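Actibind (Aspergillus niger, PDB 3D3Z) cleaves RNA as a ribonuclease of the T2 family, probably without strict base specificity but with a preference for adenylic acid. Local coordinates at residues L30-W36 with W48-W54; W108-W112 with E135-F140; C118-I122 with G207-G211. All blocks are in the same frame, centred on the assembly; numbering follows the deposited sequence. Where two conformers were deposited one is given.

Contact 1. Residues L30-W36 with W48-W54; sequences LLQTQFW and WTIHGLW. With D3Z (1-(5-deoxy-beta-L-xylofuranosyl)pyrimidine-2,4(1H,3H)-dione), chain E.
Antiparallel strands 30-35 and 49-54 (axes 4.2 Å apart, 145°) form a ladder interrupted by a classic beta bulge; the second carries the TIHGLW signature of T2 ribonucleases. L31-W54, T33-G52 and F35-T49 are hydrogen-bonded pairs, Q32-L53 and Q34-I50 non-hydrogen-bonded, with a shift of one between T33 and Q34. L31 N donates to W54 O (2.7 Å), W54 N to L31 O (2.9 Å), F35 N to T49 O (2.8 Å), T49 N to F35 O (3.0 Å). The helix-like turn of H51 (phi/psi -97/-57) points H51 N (3.0 Å) and, weakly, G52 N (3.4 Å) at T33 O; T33 N donates to G52 O (3.0 Å). Glycine suits position 52, where a CB would clash with W54 NE1.

Q32 NE2 also donates to G52 O (3.1 Å). Q34 NE2 serves Q32 OE1 (2.8 Å) and L150 O; Q34 OE1 is hydrogen-bonded to S152 OG. Indole partners are P233 O for W36, Y232 OH for W48 and E111 OE1 for W54, whose six-membered ring T33 CG2 covers (CH-pi). F35 and H51 (chi1 t), lining the D3Z pocket, stack offset, centroids 4.1 Å apart. One water donates to T49 OG1 and F35 O; another, donating to Q34 O, lies 2.8 Å from ND1 of H51, a predicted catalytic residue.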
loop_
_atom_site.group_PDB
_atom_site.type_symbol
_atom_site.label_atom_id
_atom_site.label_comp_id
_atom_site.label_asym_id
_atom_site.label_seq_id
_atom_site.Cartn_x
_atom_site.Cartn_y
_atom_site.Cartn_z
ATOM N N LEU A 30 -3.141 -1.033 -8.857
ATOM C CA LEU A 30 -3.027 -1.333 -7.436
ATOM C C LEU A 30 -1.966 -0.423 -6.836
ATOM O O LEU A 30 -0.835 -0.474 -7.234
ATOM C CB LEU A 30 -2.635 -2.808 -7.194
ATOM C CG LEU A 30 -3.730 -3.874 -7.225
ATOM C CD1 LEU A 30 -4.555 -3.779 -5.942
ATOM C CD2 LEU A 30 -4.602 -3.777 -8.368
ATOM N N LEU A 31 -2.361 0.353 -5.833
ATOM C CA LEU A 31 -1.499 1.341 -5.190
ATOM C C LEU A 31 -1.072 0.860 -3.827
ATOM O O LEU A 31 -1.903 0.711 -2.954
ATOM C CB LEU A 31 -2.224 2.697 -5.054
ATOM C CG LEU A 31 -2.506 3.523 -6.311
ATOM C CD1 LEU A 31 -3.378 2.819 -7.415
ATOM C CD2 LEU A 31 -3.169 4.798 -5.846
ATOM N N GLN A 32 0.222 0.635 -3.663
ATOM C CA GLN A 32 0.797 0.412 -2.343
ATOM C C GLN A 32 1.189 1.788 -1.795
ATOM O O GLN A 32 2.083 2.454 -2.294
ATOM C CB GLN A 32 1.986 -0.532 -2.357
ATOM C CG GLN A 32 2.266 -1.232 -0.995
ATOM C CD GLN A 32 2.775 -0.305 0.109
ATOM O OE1 GLN A 32 3.934 0.146 0.097
ATOM N NE2 GLN A 32 1.947 -0.126 1.169
ATOM N N THR A 33 0.480 2.200 -0.745
ATOM C CA THR A 33 0.616 3.577 -0.224
ATOM C C THR A 33 1.327 3.564 1.133
ATOM O O THR A 33 1.189 2.613 1.914
ATOM C CB THR A 33 -0.741 4.265 -0.122
ATOM O OG1 THR A 33 -1.576 3.537 0.780
ATOM C CG2 THR A 33 -1.377 4.285 -1.481
ATOM N N GLN A 34 2.119 4.609 1.383
ATOM C CA GLN A 34 2.914 4.722 2.580
ATOM C C GLN A 34 2.842 6.107 3.256
ATOM O O GLN A 34 2.543 7.105 2.618
ATOM C CB GLN A 34 4.370 4.408 2.221
ATOM C CG GLN A 34 4.583 3.057 1.608
ATOM C CD GLN A 34 6.036 2.771 1.295
ATOM O OE1 GLN A 34 6.944 3.502 1.753
ATOM N NE2 GLN A 34 6.279 1.644 0.621
ATOM N N PHE A 35 3.153 6.159 4.548
ATOM C CA PHE A 35 3.218 7.399 5.302
ATOM C C PHE A 35 4.600 7.671 5.864
ATOM O O PHE A 35 5.280 6.746 6.217
ATOM C CB PHE A 35 2.377 7.244 6.561
ATOM C CG PHE A 35 0.932 7.429 6.342
ATOM C CD1 PHE A 35 0.471 8.503 5.619
ATOM C CD2 PHE A 35 0.009 6.568 6.929
ATOM C CE1 PHE A 35 -0.861 8.707 5.472
ATOM C CE2 PHE A 35 -1.333 6.784 6.764
ATOM C CZ PHE A 35 -1.761 7.846 6.040
ATOM N N TRP A 36 4.937 8.954 5.974
ATOM C CA TRP A 36 6.014 9.454 6.830
ATOM C C TRP A 36 5.360 10.303 7.964
ATOM O O TRP A 36 4.994 11.485 7.765
ATOM C CB TRP A 36 7.040 10.259 5.974
ATOM C CG TRP A 36 8.182 10.739 6.780
ATOM C CD1 TRP A 36 8.427 12.039 7.227
ATOM C CD2 TRP A 36 9.248 9.938 7.273
ATOM N NE1 TRP A 36 9.574 12.057 7.981
ATOM C CE2 TRP A 36 10.117 10.798 7.996
ATOM C CE3 TRP A 36 9.579 8.581 7.150
ATOM C CZ2 TRP A 36 11.259 10.331 8.619
ATOM C CZ3 TRP A 36 10.736 8.120 7.774
ATOM C CH2 TRP A 36 11.562 8.995 8.489
ATOM N N TRP A 48 9.594 4.390 6.672
ATOM C CA TRP A 48 8.232 4.774 6.403
ATOM C C TRP A 48 7.358 3.631 6.921
ATOM O O TRP A 48 7.868 2.549 7.278
ATOM C CB TRP A 48 8.039 4.988 4.909
ATOM C CG TRP A 48 8.718 6.251 4.366
ATOM C CD1 TRP A 48 10.044 6.576 4.417
ATOM C CD2 TRP A 48 8.063 7.328 3.687
ATOM N NE1 TRP A 48 10.248 7.825 3.822
ATOM C CE2 TRP A 48 9.048 8.299 3.360
ATOM C CE3 TRP A 48 6.736 7.583 3.353
ATOM C CZ2 TRP A 48 8.732 9.496 2.721
ATOM C CZ3 TRP A 48 6.421 8.789 2.707
ATOM C CH2 TRP A 48 7.409 9.717 2.402
ATOM N N THR A 49 6.056 3.901 6.970
ATOM C CA THR A 49 5.021 2.947 7.404
ATOM C C THR A 49 3.939 2.768 6.328
ATOM O O THR A 49 3.852 3.524 5.362
ATOM C CB THR A 49 4.397 3.410 8.700
ATOM O OG1 THR A 49 3.946 4.756 8.586
ATOM C CG2 THR A 49 5.432 3.345 9.821
ATOM N N ILE A 50 3.102 1.745 6.513
ATOM C CA ILE A 50 2.038 1.380 5.618
ATOM C C ILE A 50 0.823 2.258 5.846
ATOM O O ILE A 50 0.404 2.520 6.969
ATOM C CB ILE A 50 1.544 -0.140 5.797
ATOM C CG1 ILE A 50 2.720 -1.132 5.564
ATOM C CG2 ILE A 50 0.325 -0.427 4.893
ATOM C CD1 ILE A 50 2.524 -2.596 6.102
ATOM N N HIS A 51 0.269 2.720 4.752
ATOM C CA HIS A 51 -1.061 3.289 4.719
ATOM C C HIS A 51 -2.054 2.198 4.254
ATOM O O HIS A 51 -3.024 1.913 4.916
ATOM C CB HIS A 51 -1.086 4.522 3.800
ATOM C CG HIS A 51 -2.369 5.314 3.842
ATOM N ND1 HIS A 51 -2.491 6.531 3.200
ATOM C CD2 HIS A 51 -3.559 5.094 4.459
ATOM C CE1 HIS A 51 -3.709 7.014 3.410
ATOM N NE2 HIS A 51 -4.367 6.170 4.192
ATOM N N GLY A 52 -1.803 1.632 3.094
ATOM C CA GLY A 52 -2.653 0.573 2.520
ATOM C C GLY A 52 -2.269 0.013 1.165
ATOM O O GLY A 52 -1.136 0.141 0.711
ATOM N N LEU A 53 -3.258 -0.630 0.553
ATOM C CA LEU A 53 -3.228 -1.152 -0.795
ATOM C C LEU A 53 -4.598 -0.872 -1.406
ATOM O O LEU A 53 -5.597 -1.317 -0.878
ATOM C CB LEU A 53 -2.910 -2.663 -0.776
ATOM C CG LEU A 53 -2.869 -3.350 -2.165
ATOM C CD1 LEU A 53 -1.682 -2.836 -3.059
ATOM C CD2 LEU A 53 -2.794 -4.900 -1.954
ATOM N N TRP A 54 -4.631 -0.090 -2.482
ATOM C CA TRP A 54 -5.853 0.448 -3.033
ATOM C C TRP A 54 -5.992 0.068 -4.479
ATOM O O TRP A 54 -5.052 0.298 -5.274
ATOM C CB TRP A 54 -5.878 2.001 -2.980
ATOM C CG TRP A 54 -5.563 2.628 -1.674
ATOM C CD1 TRP A 54 -5.672 2.066 -0.415
ATOM C CD2 TRP A 54 -5.137 3.964 -1.475
ATOM N NE1 TRP A 54 -5.256 2.973 0.547
ATOM C CE2 TRP A 54 -4.957 4.158 -0.075
ATOM C CE3 TRP A 54 -4.854 5.019 -2.338
ATOM C CZ2 TRP A 54 -4.493 5.370 0.471
ATOM C CZ3 TRP A 54 -4.406 6.244 -1.785
ATOM C CH2 TRP A 54 -4.224 6.398 -0.394
HETATM N N1 D3Z E . -4.616 8.049 9.367
HETATM C C2 D3Z E . -4.686 7.099 10.404
HETATM N N3 D3Z E . -3.570 6.531 10.850
HETATM C C4 D3Z E . -2.375 6.824 10.335
HETATM C C5 D3Z E . -2.300 7.746 9.325
HETATM C C6 D3Z E . -3.444 8.365 8.839
HETATM O O2 D3Z E . -5.777 6.779 10.922
HETATM O O4 D3Z E . -1.317 6.306 10.749
HETATM C "C1'" D3Z E . -5.809 8.672 8.854
HETATM C "C2'" D3Z E . -6.936 7.705 9.152
HETATM O "O2'" D3Z E . -7.810 8.264 10.150
HETATM C "C3'" D3Z E . -7.591 7.403 7.816
HETATM C "C4'" D3Z E . -6.859 8.224 6.770
HETATM O "O3'" D3Z E . -7.466 6.028 7.496
HETATM O "O4'" D3Z E . -5.722 8.820 7.425
HETATM C "C5'" D3Z E . -6.461 7.328 5.603
HETATM O O HOH W 1 -0.291 7.374 1.751
HETATM O O HOH W 2 5.568 6.737 9.440
#

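Contact 2. Residues W108-W112 with E135-F140; sequences WEHEW and EVGDFF. With D3Z (1-(5-deoxy-beta-L-xylofuranosyl)pyrimidine-2,4(1H,3H)-dione), chain E; PO4 (phosphate ion), chain D.
This is a buried aromatic helix-helix contact in the alpha+beta fold of a T2 ribonuclease, joining helix 104-116, which bears the predicted active-site residues E111 and H115, to helix 134-147. The short axes of 108-112 and 135-140 run 11.5 Å apart at 101°, a nearly perpendicular crossing whose wide gap calls for large side chains. W112 (chi1 t, chi2 -101°) is the knob, set in a hole formed by E135, V136, F139 and F140. Its edge points at the face of F139 (centroids 5.2 Å apart), V136 CG2 covers a face of its six-membered ring at 4.0 Å from the centroid, and its NE1 is satisfied by R70 O. F140 turns an edge toward W108 in an offset edge-to-face pair, centroids 6.0 Å apart.

The same helix also supplies H110 and E111 to the ligand pocket. There E111 OE1 is hydrogen-bonded to W54 NE1, and H110 NE2 donates to O4 of a bound phosphate, probably from the crystallisation liquor, at 2.5 Å.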
loop_
_atom_site.group_PDB
_atom_site.type_symbol
_atom_site.label_atom_id
_atom_site.label_comp_id
_atom_site.label_asym_id
_atom_site.label_seq_id
_atom_site.Cartn_x
_atom_site.Cartn_y
_atom_site.Cartn_z
ATOM N N TRP A 108 -7.179 -0.289 10.486
ATOM C CA TRP A 108 -7.184 -1.546 9.699
ATOM C C TRP A 108 -8.579 -1.911 9.170
ATOM O O TRP A 108 -8.767 -2.293 8.002
ATOM C CB TRP A 108 -6.556 -2.673 10.513
ATOM C CG TRP A 108 -5.205 -2.398 11.005
ATOM C CD1 TRP A 108 -4.242 -1.598 10.401
ATOM C CD2 TRP A 108 -4.569 -2.981 12.152
ATOM N NE1 TRP A 108 -3.077 -1.621 11.146
ATOM C CE2 TRP A 108 -3.245 -2.476 12.203
ATOM C CE3 TRP A 108 -4.988 -3.896 13.137
ATOM C CZ2 TRP A 108 -2.379 -2.805 13.196
ATOM C CZ3 TRP A 108 -4.102 -4.229 14.152
ATOM C CH2 TRP A 108 -2.806 -3.700 14.160
ATOM N N GLU A 109 -9.587 -1.741 10.039
ATOM C CA GLU A 109 -10.993 -1.821 9.579
ATOM C C GLU A 109 -11.210 -0.929 8.391
ATOM O O GLU A 109 -11.769 -1.332 7.356
ATOM C CB GLU A 109 -11.961 -1.422 10.684
ATOM C CG GLU A 109 -12.096 -2.446 11.808
ATOM C CD GLU A 109 -12.847 -1.886 13.009
ATOM O OE1 GLU A 109 -13.515 -0.869 12.801
ATOM O OE2 GLU A 109 -12.742 -2.448 14.132
ATOM N N HIS A 110 -10.823 0.330 8.531
ATOM C CA HIS A 110 -11.004 1.310 7.433
ATOM C C HIS A 110 -10.389 0.859 6.119
ATOM O O HIS A 110 -11.026 0.872 5.054
ATOM C CB HIS A 110 -10.469 2.695 7.849
ATOM C CG HIS A 110 -10.507 3.707 6.746
ATOM N ND1 HIS A 110 -11.677 4.288 6.316
ATOM C CD2 HIS A 110 -9.523 4.217 5.966
ATOM C CE1 HIS A 110 -11.424 5.091 5.300
ATOM N NE2 HIS A 110 -10.118 5.096 5.088
ATOM N N GLU A 111 -9.126 0.447 6.171
ATOM C CA GLU A 111 -8.477 0.018 4.961
ATOM C C GLU A 111 -9.123 -1.210 4.288
ATOM O O GLU A 111 -9.347 -1.199 3.074
ATOM C CB GLU A 111 -7.003 -0.204 5.197
ATOM C CG GLU A 111 -6.255 1.170 5.456
ATOM C CD GLU A 111 -6.395 2.189 4.330
ATOM O OE1 GLU A 111 -6.253 1.754 3.175
ATOM O OE2 GLU A 111 -6.626 3.404 4.598
ATOM N N TRP A 112 -9.419 -2.235 5.065
ATOM C CA TRP A 112 -10.083 -3.459 4.543
ATOM C C TRP A 112 -11.461 -3.059 3.977
ATOM O O TRP A 112 -11.813 -3.374 2.819
ATOM C CB TRP A 112 -10.216 -4.594 5.656
ATOM C CG TRP A 112 -11.169 -5.581 5.122
ATOM C CD1 TRP A 112 -12.489 -5.723 5.443
ATOM C CD2 TRP A 112 -10.941 -6.435 3.993
ATOM N NE1 TRP A 112 -13.074 -6.670 4.635
ATOM C CE2 TRP A 112 -12.154 -7.085 3.697
ATOM C CE3 TRP A 112 -9.819 -6.705 3.202
ATOM C CZ2 TRP A 112 -12.275 -8.003 2.653
ATOM C CZ3 TRP A 112 -9.957 -7.581 2.137
ATOM C CH2 TRP A 112 -11.171 -8.221 1.883
ATOM N N GLU A 135 -9.851 -14.379 3.205
ATOM C CA GLU A 135 -9.349 -13.311 2.316
ATOM C C GLU A 135 -8.946 -11.995 3.016
ATOM O O GLU A 135 -8.138 -11.227 2.472
ATOM C CB GLU A 135 -10.312 -13.050 1.156
ATOM C CG GLU A 135 -11.518 -12.072 1.350
ATOM C CD GLU A 135 -12.593 -12.565 2.267
ATOM O OE1 GLU A 135 -12.388 -13.632 2.926
ATOM O OE2 GLU A 135 -13.686 -11.917 2.313
ATOM N N VAL A 136 -9.518 -11.759 4.200
ATOM C CA VAL A 136 -9.171 -10.617 5.045
ATOM C C VAL A 136 -7.733 -10.774 5.516
ATOM O O VAL A 136 -6.940 -9.897 5.323
ATOM C CB VAL A 136 -10.177 -10.439 6.196
ATOM C CG1 VAL A 136 -9.795 -9.233 7.124
ATOM C CG2 VAL A 136 -11.515 -10.216 5.619
ATOM N N GLY A 137 -7.393 -11.914 6.101
ATOM C CA GLY A 137 -6.025 -12.133 6.540
ATOM C C GLY A 137 -5.013 -12.152 5.405
ATOM O O GLY A 137 -3.884 -11.630 5.561
ATOM N N ASP A 138 -5.387 -12.782 4.286
ATOM C CA ASP A 138 -4.506 -12.847 3.135
ATOM C C ASP A 138 -4.185 -11.429 2.593
ATOM O O ASP A 138 -3.059 -11.182 2.108
ATOM C CB ASP A 138 -5.099 -13.674 2.004
ATOM C CG ASP A 138 -5.018 -15.199 2.246
ATOM O OD1 ASP A 138 -4.369 -15.683 3.210
ATOM O OD2 ASP A 138 -5.614 -15.862 1.389
ATOM N N PHE A 139 -5.190 -10.554 2.608
ATOM C CA PHE A 139 -5.067 -9.160 2.177
ATOM C C PHE A 139 -4.003 -8.441 3.030
ATOM O O PHE A 139 -2.996 -7.952 2.497
ATOM C CB PHE A 139 -6.424 -8.454 2.193
ATOM C CG PHE A 139 -6.308 -6.914 2.178
ATOM C CD1 PHE A 139 -6.221 -6.215 0.978
ATOM C CD2 PHE A 139 -6.242 -6.205 3.345
ATOM C CE1 PHE A 139 -6.102 -4.840 0.973
ATOM C CE2 PHE A 139 -6.157 -4.810 3.352
ATOM C CZ PHE A 139 -6.086 -4.144 2.142
ATOM N N PHE A 140 -4.122 -8.509 4.342
ATOM C CA PHE A 140 -3.161 -7.884 5.250
ATOM C C PHE A 140 -1.779 -8.420 5.042
ATOM O O PHE A 140 -0.863 -7.638 4.832
ATOM C CB PHE A 140 -3.629 -7.994 6.677
ATOM C CG PHE A 140 -4.728 -7.027 6.969
ATOM C CD1 PHE A 140 -4.428 -5.678 7.180
ATOM C CD2 PHE A 140 -6.055 -7.397 6.950
ATOM C CE1 PHE A 140 -5.391 -4.741 7.368
ATOM C CE2 PHE A 140 -7.037 -6.455 7.152
ATOM C CZ PHE A 140 -6.696 -5.109 7.376
HETATM N N1 D3Z E . -4.616 8.049 9.367
HETATM C C2 D3Z E . -4.686 7.099 10.404
HETATM N N3 D3Z E . -3.570 6.531 10.850
HETATM C C4 D3Z E . -2.375 6.824 10.335
HETATM C C5 D3Z E . -2.300 7.746 9.325
HETATM C C6 D3Z E . -3.444 8.365 8.839
HETATM O O2 D3Z E . -5.777 6.779 10.922
HETATM O O4 D3Z E . -1.317 6.306 10.749
HETATM C "C1'" D3Z E . -5.809 8.672 8.854
HETATM C "C2'" D3Z E . -6.936 7.705 9.152
HETATM O "O2'" D3Z E . -7.810 8.264 10.150
HETATM C "C3'" D3Z E . -7.591 7.403 7.816
HETATM C "C4'" D3Z E . -6.859 8.224 6.770
HETATM O "O3'" D3Z E . -7.466 6.028 7.496
HETATM O "O4'" D3Z E . -5.722 8.820 7.425
HETATM C "C5'" D3Z E . -6.461 7.328 5.603
HETATM P P PO4 D . -7.682 6.089 2.429
HETATM O O1 PO4 D . -8.535 6.051 1.151
HETATM O O2 PO4 D . -6.632 7.138 2.189
HETATM O O3 PO4 D . -7.129 4.709 2.707
HETATM O O4 PO4 D . -8.699 6.423 3.488
#

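Contact 3. Residues C118-I122 with G207-G211; sequences CINTI and GSAIG
A side-chain-to-backbone hydrogen bond joins these two irregular segments: A209 N donates to T121 OG1 at 3.0 Å, nearly linear at 164°. With chi1 p, T121 holds its hydroxyl before that amide, and the same OG1 is also hydrogen-bonded to N24 OD1, so a threonine here serves two neighbours at once. T121 and S208 have the nearest CA atoms, 5.4 Å apart. A water lies 2.6 Å from T121 O and 2.7 Å from S208 OG, bridging them.

Each segment is bent by its own turn. Residues 119-122 make a type I beta turn, with N120 at -61/-30, T121 at -81/4, and I122 N bonded to I119 O at 3.2 Å. S208 (chi1 t) accepts from I210 N through OG at 3.1 Å, an ST turn. G207, at phi/psi 93/-143, suits glycine because a CB would be jammed against the preceding carbonyl oxygen.

Apolar contacts complete the join. The small A209 CB lets the two segments come close, touching I119 CG2 at 3.4 Å, and I122 CD1 meets I210 CD1 at 4.1 Å. I119 also packs on F139, and I210 on D138 and Q142, all of helix 134-147. Nearby, C118 is tied to C66 by a disulfide.

Segment 207-211 lies in the connection between the antiparallel strands 195-206 and 213-216. The arrangement is thus a beta turn meeting the ST turn of a hairpin connection, a junction of loops beside helix 134-147 in the alpha+beta fold of T2 ribonucleases.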
loop_
_atom_site.group_PDB
_atom_site.type_symbol
_atom_site.label_atom_id
_atom_site.label_comp_id
_atom_site.label_asym_id
_atom_site.label_seq_id
_atom_site.Cartn_x
_atom_site.Cartn_y
_atom_site.Cartn_z
ATOM N N CYS A 118 -12.881 -3.930 -2.433
ATOM C CA CYS A 118 -12.945 -3.518 -3.826
ATOM C C CYS A 118 -11.944 -4.240 -4.732
ATOM O O CYS A 118 -11.869 -3.950 -5.925
ATOM C CB CYS A 118 -12.772 -1.970 -3.891
ATOM S SG CYS A 118 -14.144 -1.066 -3.169
ATOM N N ILE A 119 -11.151 -5.144 -4.171
ATOM C CA ILE A 119 -10.206 -5.934 -4.965
ATOM C C ILE A 119 -10.985 -7.195 -5.446
ATOM O O ILE A 119 -11.263 -8.137 -4.675
ATOM C CB ILE A 119 -8.972 -6.253 -4.146
ATOM C CG1 ILE A 119 -8.329 -4.946 -3.646
ATOM C CG2 ILE A 119 -7.965 -7.094 -4.958
ATOM C CD1 ILE A 119 -7.101 -5.128 -2.768
ATOM N N ASN A 120 -11.382 -7.183 -6.714
ATOM C CA ASN A 120 -12.276 -8.235 -7.208
ATOM C C ASN A 120 -11.688 -9.644 -7.109
ATOM O O ASN A 120 -12.436 -10.605 -6.912
ATOM C CB ASN A 120 -12.750 -7.929 -8.636
ATOM C CG ASN A 120 -11.663 -8.137 -9.642
ATOM O OD1 ASN A 120 -10.694 -7.409 -9.640
ATOM N ND2 ASN A 120 -11.779 -9.182 -10.452
ATOM N N THR A 121 -10.361 -9.781 -7.209
ATOM C CA THR A 121 -9.705 -11.086 -7.251
ATOM C C THR A 121 -9.512 -11.750 -5.846
ATOM O O THR A 121 -8.998 -12.866 -5.773
ATOM C CB THR A 121 -8.346 -11.009 -7.946
ATOM O OG1 THR A 121 -7.535 -10.048 -7.251
ATOM C CG2 THR A 121 -8.484 -10.618 -9.460
ATOM N N ILE A 122 -10.034 -11.094 -4.801
ATOM C CA ILE A 122 -9.877 -11.465 -3.373
ATOM C C ILE A 122 -11.119 -12.167 -2.825
ATOM O O ILE A 122 -11.137 -12.646 -1.713
ATOM C CB ILE A 122 -9.630 -10.159 -2.514
ATOM C CG1 ILE A 122 -8.303 -9.513 -2.927
ATOM C CG2 ILE A 122 -9.665 -10.424 -1.015
ATOM C CD1 ILE A 122 -7.644 -8.614 -1.866
ATOM N N GLY A 207 -2.468 -12.043 -12.808
ATOM C CA GLY A 207 -3.109 -12.978 -11.906
ATOM C C GLY A 207 -3.925 -12.336 -10.791
ATOM O O GLY A 207 -4.613 -11.318 -10.963
ATOM N N SER A 208 -3.863 -12.977 -9.639
ATOM C CA SER A 208 -4.634 -12.533 -8.491
ATOM C C SER A 208 -3.865 -11.460 -7.730
ATOM O O SER A 208 -2.651 -11.451 -7.736
ATOM C CB SER A 208 -4.889 -13.709 -7.537
ATOM O OG SER A 208 -5.655 -13.319 -6.413
ATOM N N ALA A 209 -4.608 -10.566 -7.085
ATOM C CA ALA A 209 -4.001 -9.602 -6.154
ATOM C C ALA A 209 -3.330 -10.308 -5.009
ATOM O O ALA A 209 -2.413 -9.744 -4.434
ATOM C CB ALA A 209 -5.033 -8.599 -5.605
ATOM N N ILE A 210 -3.789 -11.535 -4.655
ATOM C CA ILE A 210 -3.069 -12.368 -3.691
ATOM C C ILE A 210 -2.176 -13.368 -4.392
ATOM O O ILE A 210 -2.648 -14.335 -4.950
ATOM C CB ILE A 210 -4.021 -13.169 -2.728
ATOM C CG1 ILE A 210 -5.111 -12.252 -2.142
ATOM C CG2 ILE A 210 -3.194 -13.925 -1.686
ATOM C CD1 ILE A 210 -4.677 -11.304 -1.056
ATOM N N GLY A 211 -0.888 -13.120 -4.373
ATOM C CA GLY A 211 0.082 -14.016 -4.970
ATOM C C GLY A 211 0.402 -13.791 -6.434
ATOM O O GLY A 211 1.292 -14.458 -6.966
HETATM O O HOH W 3 -7.824 -14.667 -7.146
#

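All three contacts are largely buried, yet they differ in depth: the centre of contact 1 lies about 3 Å from the chain centre, those of contacts 2 and 3 about 12 and 14 Å. Contact 1 relies on a backbone ladder within the sheet, contact 2 on aromatic side chains with no hydrogen bond between its two segments, and contact 3 on few polar and apolar touches between loops. Contacts 1 and 2 share the predicted active site, both touching D3Z, and are joined by the probable hydrogen bond from W54 NE1 to E111 OE1 (3.1 Å). Helix 134-147 links contacts 2 and 3: F139 CE1 lies 3.9 Å from I119 CD1, which also touches L30 CD1 of contact 1 at 4.3 Å.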